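Local coordinates for protein superoxide dismutase [Fe] (PDB 1MA1) that destroys toxic superoxide radicals, converting them to hydrogen peroxide and dioxygen with one iron ion bound in each subunit of a homotetramer, at residues Y16-L21 with Q29-H34; W85-P90 with E186-I191. All coordinates share one frame; numbering follows the deposited sequence.

Contact 1: residues Y16-L21 with Q29-H34; sequences YPYDAL and QLTIHH. With FE (Fe (III) ion), chain G.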
# COMPACT_ATOMS: atom_id res chain seq x y z
N TYR A 16 23.12 15.56 -19.76
CA TYR A 16 23.01 15.70 -21.21
C TYR A 16 21.85 16.62 -21.56
O TYR A 16 20.96 16.83 -20.74
CB TYR A 16 22.82 14.33 -21.88
CG TYR A 16 21.81 13.42 -21.20
CD1 TYR A 16 20.48 13.80 -21.03
CD2 TYR A 16 22.22 12.20 -20.66
CE1 TYR A 16 19.58 12.99 -20.34
CE2 TYR A 16 21.34 11.39 -19.97
CZ TYR A 16 20.03 11.78 -19.80
OH TYR A 16 19.18 10.99 -19.07
N PRO A 17 21.86 17.19 -22.77
CA PRO A 17 20.80 18.12 -23.19
C PRO A 17 19.45 17.45 -23.37
O PRO A 17 19.38 16.24 -23.63
CB PRO A 17 21.34 18.70 -24.50
CG PRO A 17 22.19 17.62 -25.03
CD PRO A 17 22.91 17.09 -23.80
N TYR A 18 18.38 18.24 -23.24
CA TYR A 18 17.03 17.72 -23.20
C TYR A 18 16.63 16.98 -24.48
O TYR A 18 15.60 16.31 -24.51
CB TYR A 18 16.03 18.86 -22.93
CG TYR A 18 16.01 19.33 -21.48
CD1 TYR A 18 15.72 18.45 -20.44
CD2 TYR A 18 16.32 20.64 -21.15
CE1 TYR A 18 15.76 18.86 -19.10
CE2 TYR A 18 16.36 21.07 -19.81
CZ TYR A 18 16.08 20.17 -18.79
OH TYR A 18 16.17 20.57 -17.47
N ASP A 19 17.43 17.09 -25.52
CA ASP A 19 17.09 16.39 -26.75
C ASP A 19 18.08 15.26 -26.97
O ASP A 19 18.13 14.66 -28.04
CB ASP A 19 17.11 17.36 -27.94
CG ASP A 19 18.52 17.84 -28.31
OD1 ASP A 19 19.46 17.75 -27.47
OD2 ASP A 19 18.68 18.33 -29.46
N ALA A 20 18.87 14.96 -25.94
CA ALA A 20 19.91 13.95 -26.07
C ALA A 20 19.35 12.53 -26.29
O ALA A 20 20.07 11.63 -26.72
CB ALA A 20 20.84 13.97 -24.83
N LEU A 21 18.06 12.34 -26.01
CA LEU A 21 17.52 11.00 -25.89
C LEU A 21 16.49 10.72 -26.98
O LEU A 21 15.88 9.65 -27.01
CB LEU A 21 16.86 10.82 -24.52
CG LEU A 21 17.71 11.08 -23.28
CD1 LEU A 21 16.90 10.66 -22.06
CD2 LEU A 21 19.03 10.30 -23.37
N GLN A 29 9.06 15.61 -23.73
CA GLN A 29 8.82 14.60 -22.71
C GLN A 29 9.83 14.72 -21.57
O GLN A 29 9.47 14.70 -20.39
CB GLN A 29 8.91 13.19 -23.33
CG GLN A 29 8.55 12.08 -22.34
CD GLN A 29 7.11 12.18 -21.86
OE1 GLN A 29 6.19 11.62 -22.46
NE2 GLN A 29 6.91 12.93 -20.77
N LEU A 30 11.11 14.85 -21.93
CA LEU A 30 12.20 14.86 -20.97
C LEU A 30 12.17 16.15 -20.15
O LEU A 30 12.43 16.15 -18.94
CB LEU A 30 13.53 14.75 -21.70
CG LEU A 30 14.67 13.99 -21.03
CD1 LEU A 30 15.96 14.29 -21.77
CD2 LEU A 30 14.80 14.42 -19.58
N THR A 31 11.86 17.26 -20.80
CA THR A 31 11.96 18.56 -20.17
C THR A 31 10.96 18.69 -19.04
O THR A 31 11.28 19.16 -17.94
CB THR A 31 11.72 19.66 -21.17
OG1 THR A 31 12.69 19.55 -22.21
CG2 THR A 31 11.80 21.02 -20.51
N ILE A 32 9.73 18.28 -19.30
CA ILE A 32 8.71 18.41 -18.28
C ILE A 32 8.81 17.35 -17.15
O ILE A 32 8.53 17.67 -15.99
CB ILE A 32 7.29 18.44 -18.95
CG1 ILE A 32 6.21 18.21 -17.91
CG2 ILE A 32 7.21 17.45 -20.08
CD1 ILE A 32 4.80 18.29 -18.47
N HIS A 33 9.23 16.12 -17.48
CA HIS A 33 9.52 15.10 -16.46
C HIS A 33 10.53 15.67 -15.48
O HIS A 33 10.35 15.58 -14.26
CB HIS A 33 10.10 13.82 -17.11
CG HIS A 33 10.11 12.61 -16.22
ND1 HIS A 33 10.32 11.34 -16.72
CD2 HIS A 33 9.92 12.44 -14.88
CE1 HIS A 33 10.26 10.45 -15.75
NE2 HIS A 33 10.02 11.09 -14.61
N HIS A 34 11.59 16.26 -16.02
CA HIS A 34 12.69 16.76 -15.20
C HIS A 34 12.27 17.99 -14.43
O HIS A 34 12.51 18.08 -13.22
CB HIS A 34 13.89 17.10 -16.07
CG HIS A 34 15.08 17.57 -15.30
ND1 HIS A 34 15.72 18.76 -15.56
CD2 HIS A 34 15.75 17.01 -14.27
CE1 HIS A 34 16.73 18.92 -14.73
NE2 HIS A 34 16.77 17.86 -13.93
FE FE G . 8.85 10.36 -13.00
O HOH W 1 8.09 9.59 -11.42

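Contact 2: residues W85-P90 with E186-I191; sequences WGNMGP and EAFWNI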
# COMPACT_ATOMS: atom_id res chain seq x y z
N TRP A 85 17.92 9.31 -14.56
CA TRP A 85 18.64 10.16 -15.51
C TRP A 85 20.03 9.58 -15.73
O TRP A 85 20.56 9.58 -16.84
CB TRP A 85 18.77 11.58 -14.96
CG TRP A 85 17.49 12.21 -14.55
CD1 TRP A 85 17.28 12.96 -13.43
CD2 TRP A 85 16.24 12.16 -15.24
NE1 TRP A 85 15.97 13.39 -13.38
CE2 TRP A 85 15.31 12.92 -14.48
CE3 TRP A 85 15.81 11.57 -16.43
CZ2 TRP A 85 13.99 13.08 -14.87
CZ3 TRP A 85 14.49 11.73 -16.82
CH2 TRP A 85 13.59 12.48 -16.04
N GLY A 86 20.61 9.06 -14.66
CA GLY A 86 21.99 8.65 -14.71
C GLY A 86 22.23 7.37 -15.50
O GLY A 86 23.33 7.19 -16.04
N ASN A 87 21.23 6.48 -15.57
CA ASN A 87 21.41 5.28 -16.35
C ASN A 87 20.68 5.34 -17.69
O ASN A 87 20.26 4.31 -18.24
CB ASN A 87 21.05 4.00 -15.53
CG ASN A 87 19.58 3.94 -15.05
OD1 ASN A 87 19.33 3.58 -13.89
ND2 ASN A 87 18.62 4.25 -15.93
N MET A 88 20.56 6.56 -18.21
CA MET A 88 20.29 6.76 -19.64
C MET A 88 21.35 7.65 -20.29
O MET A 88 22.07 8.38 -19.62
CB MET A 88 18.91 7.39 -19.86
CG MET A 88 17.74 6.57 -19.34
SD MET A 88 16.11 7.27 -19.77
CE MET A 88 15.95 8.55 -18.58
N GLY A 89 21.43 7.59 -21.62
CA GLY A 89 22.19 8.56 -22.37
C GLY A 89 21.87 8.47 -23.86
O GLY A 89 21.02 7.69 -24.27
N PRO A 90 22.55 9.28 -24.69
CA PRO A 90 22.40 9.29 -26.15
C PRO A 90 22.44 7.87 -26.74
O PRO A 90 23.28 7.05 -26.37
CB PRO A 90 23.59 10.12 -26.61
CG PRO A 90 23.79 11.06 -25.51
CD PRO A 90 23.64 10.19 -24.29
N GLU A 186 10.04 -0.51 -24.53
CA GLU A 186 10.87 -1.00 -25.61
C GLU A 186 11.89 0.04 -26.09
O GLU A 186 13.05 -0.28 -26.34
CB GLU A 186 9.99 -1.45 -26.78
CG GLU A 186 10.73 -2.02 -27.94
CD GLU A 186 11.70 -3.09 -27.51
OE1 GLU A 186 11.31 -3.94 -26.67
OE2 GLU A 186 12.86 -3.10 -28.02
N ALA A 187 11.47 1.30 -26.21
CA ALA A 187 12.39 2.36 -26.61
C ALA A 187 13.52 2.52 -25.60
O ALA A 187 14.64 2.88 -25.96
CB ALA A 187 11.64 3.68 -26.77
N PHE A 188 13.22 2.24 -24.33
CA PHE A 188 14.14 2.51 -23.24
C PHE A 188 15.46 1.79 -23.44
O PHE A 188 16.52 2.31 -23.10
CB PHE A 188 13.49 2.08 -21.92
CG PHE A 188 14.42 2.11 -20.75
CD1 PHE A 188 14.91 3.31 -20.25
CD2 PHE A 188 14.83 0.92 -20.14
CE1 PHE A 188 15.79 3.33 -19.16
CE2 PHE A 188 15.72 0.92 -19.06
CZ PHE A 188 16.20 2.13 -18.57
N TRP A 189 15.39 0.58 -23.99
CA TRP A 189 16.58 -0.26 -24.11
C TRP A 189 17.57 0.30 -25.13
O TRP A 189 18.73 -0.12 -25.18
CB TRP A 189 16.20 -1.69 -24.49
CG TRP A 189 15.37 -2.35 -23.44
CD1 TRP A 189 14.02 -2.58 -23.48
CD2 TRP A 189 15.82 -2.81 -22.16
NE1 TRP A 189 13.61 -3.18 -22.31
CE2 TRP A 189 14.69 -3.33 -21.48
CE3 TRP A 189 17.06 -2.84 -21.53
CZ2 TRP A 189 14.77 -3.86 -20.20
CZ3 TRP A 189 17.14 -3.38 -20.24
CH2 TRP A 189 16.00 -3.88 -19.59
N ASN A 190 17.12 1.26 -25.93
CA ASN A 190 18.00 1.96 -26.85
C ASN A 190 18.88 2.99 -26.16
O ASN A 190 19.89 3.41 -26.71
CB ASN A 190 17.20 2.66 -27.94
CG ASN A 190 16.50 1.69 -28.85
OD1 ASN A 190 17.16 0.96 -29.57
ND2 ASN A 190 15.17 1.67 -28.83
N ILE A 191 18.50 3.41 -24.96
CA ILE A 191 19.20 4.50 -24.30
C ILE A 191 19.70 4.17 -22.90
O ILE A 191 20.17 5.05 -22.19
CB ILE A 191 18.31 5.75 -24.25
CG1 ILE A 191 16.90 5.38 -23.73
CG2 ILE A 191 18.21 6.35 -25.64
CD1 ILE A 191 16.01 6.57 -23.42

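Contact 1: residues Y16-L21 with Q29-H34
The Tyr18 ring has Thr31 over one face, nearer the rim than the centre, while Leu30 CD2 and His34 ND1 lie at its edge. On that face Thr31 OG1 comes within 3.4 Å of Tyr18 CG, though its hydrogen bond is to Arg27 O. At the phenol tip, Tyr18 OH lies in the plane of the imidazole and is hydrogen-bonded to His34 ND1 at 2.7 Å; the two rings are turned 48° against each other. Tyrosine suits this place because its long ring packs on the helix while its hydroxyl reaches a polar partner one turn further on. Gln35 NE2 also bonds that hydroxyl, and Pro12 O engages His34 NE2, holding the imidazole at both nitrogens. His34 CG is anti to the backbone N (chi1 -178°), which swings the ring toward the loop. The Tyr16 ring carries Leu21 CD2 over one face. Leu30, whose branched apolar end suits this buried spot, reaches with CD1 to Leu21 CD1 (3.8 Å), the Tyr16 ring and Tyr18 O. Thus the N-terminal loop closes on the first helix of the superoxide dismutase alpha-hairpin, whose His33 binds iron with His81, Asp167 and His171.

Contact 2: residues W85-P90 with E186-I191
Gly89 N donates to Ile191 O at 2.9 Å, with an N-H...O angle of 152° and the donor in the carbonyl plane; Met88 CA makes a CA-H...O contact with the same oxygen. The bond is one of the links between the two domains of the iron/manganese superoxide dismutase fold, since the chain leaving helix 64-86 of the alpha-hairpin domain here meets the chain near the end of helix 181-188 in the C-terminal domain. Glycine suits position 89, where the backbone is fully extended and a beta-carbon would probably crowd Pro90 CD.

Met88 adds a Met-aromatic contact, its SD in the plane of the Phe188 ring at the edge, 5.2 Å from the centroid. Its CG lies 3.8 Å from Phe188 CE1. The bend at chi3 (-79°) of this flexible, unbranched chain lets the sulfur touch the Phe188 edge and, at about a right angle to that direction, Ile191 CD1 at 3.7 Å. An alanine in its place would probably open a gap beside the Phe188 edge and leave Ile191 CD1 without its sulfur neighbour. Asn87 ND2 comes to the same ring edge near CZ, while its OD1 is held by Arg200 and Val165 N. Within residues 186-191, Ala187 O accepts both Asn190 N and, at 3.2 Å, Asn190 ND2, from the same face of its plane.

Both contacts involve the alpha-hairpin domain, but contact 1 stays within it, between a loop and helix 27-57, whereas contact 2 ties the end of helix 64-86 to the C-terminal domain. Every residue that touches in contact 2 is buried; contact 1 is only partly so, and Tyr18 is partly exposed. Both have apolar packing, but the polar bond across contact 1 is between side chains, hydroxyl and imidazole, and that across contact 2 is between backbones. The two touch directly. Tyr16 OH makes a probable hydrogen bond to Trp85 O at 3.0 Å, Leu21 CD2 packs on Gly89 O, and the Trp85 ring, from contact 2, meets the iron ligand His33, from contact 1, edge-to-face.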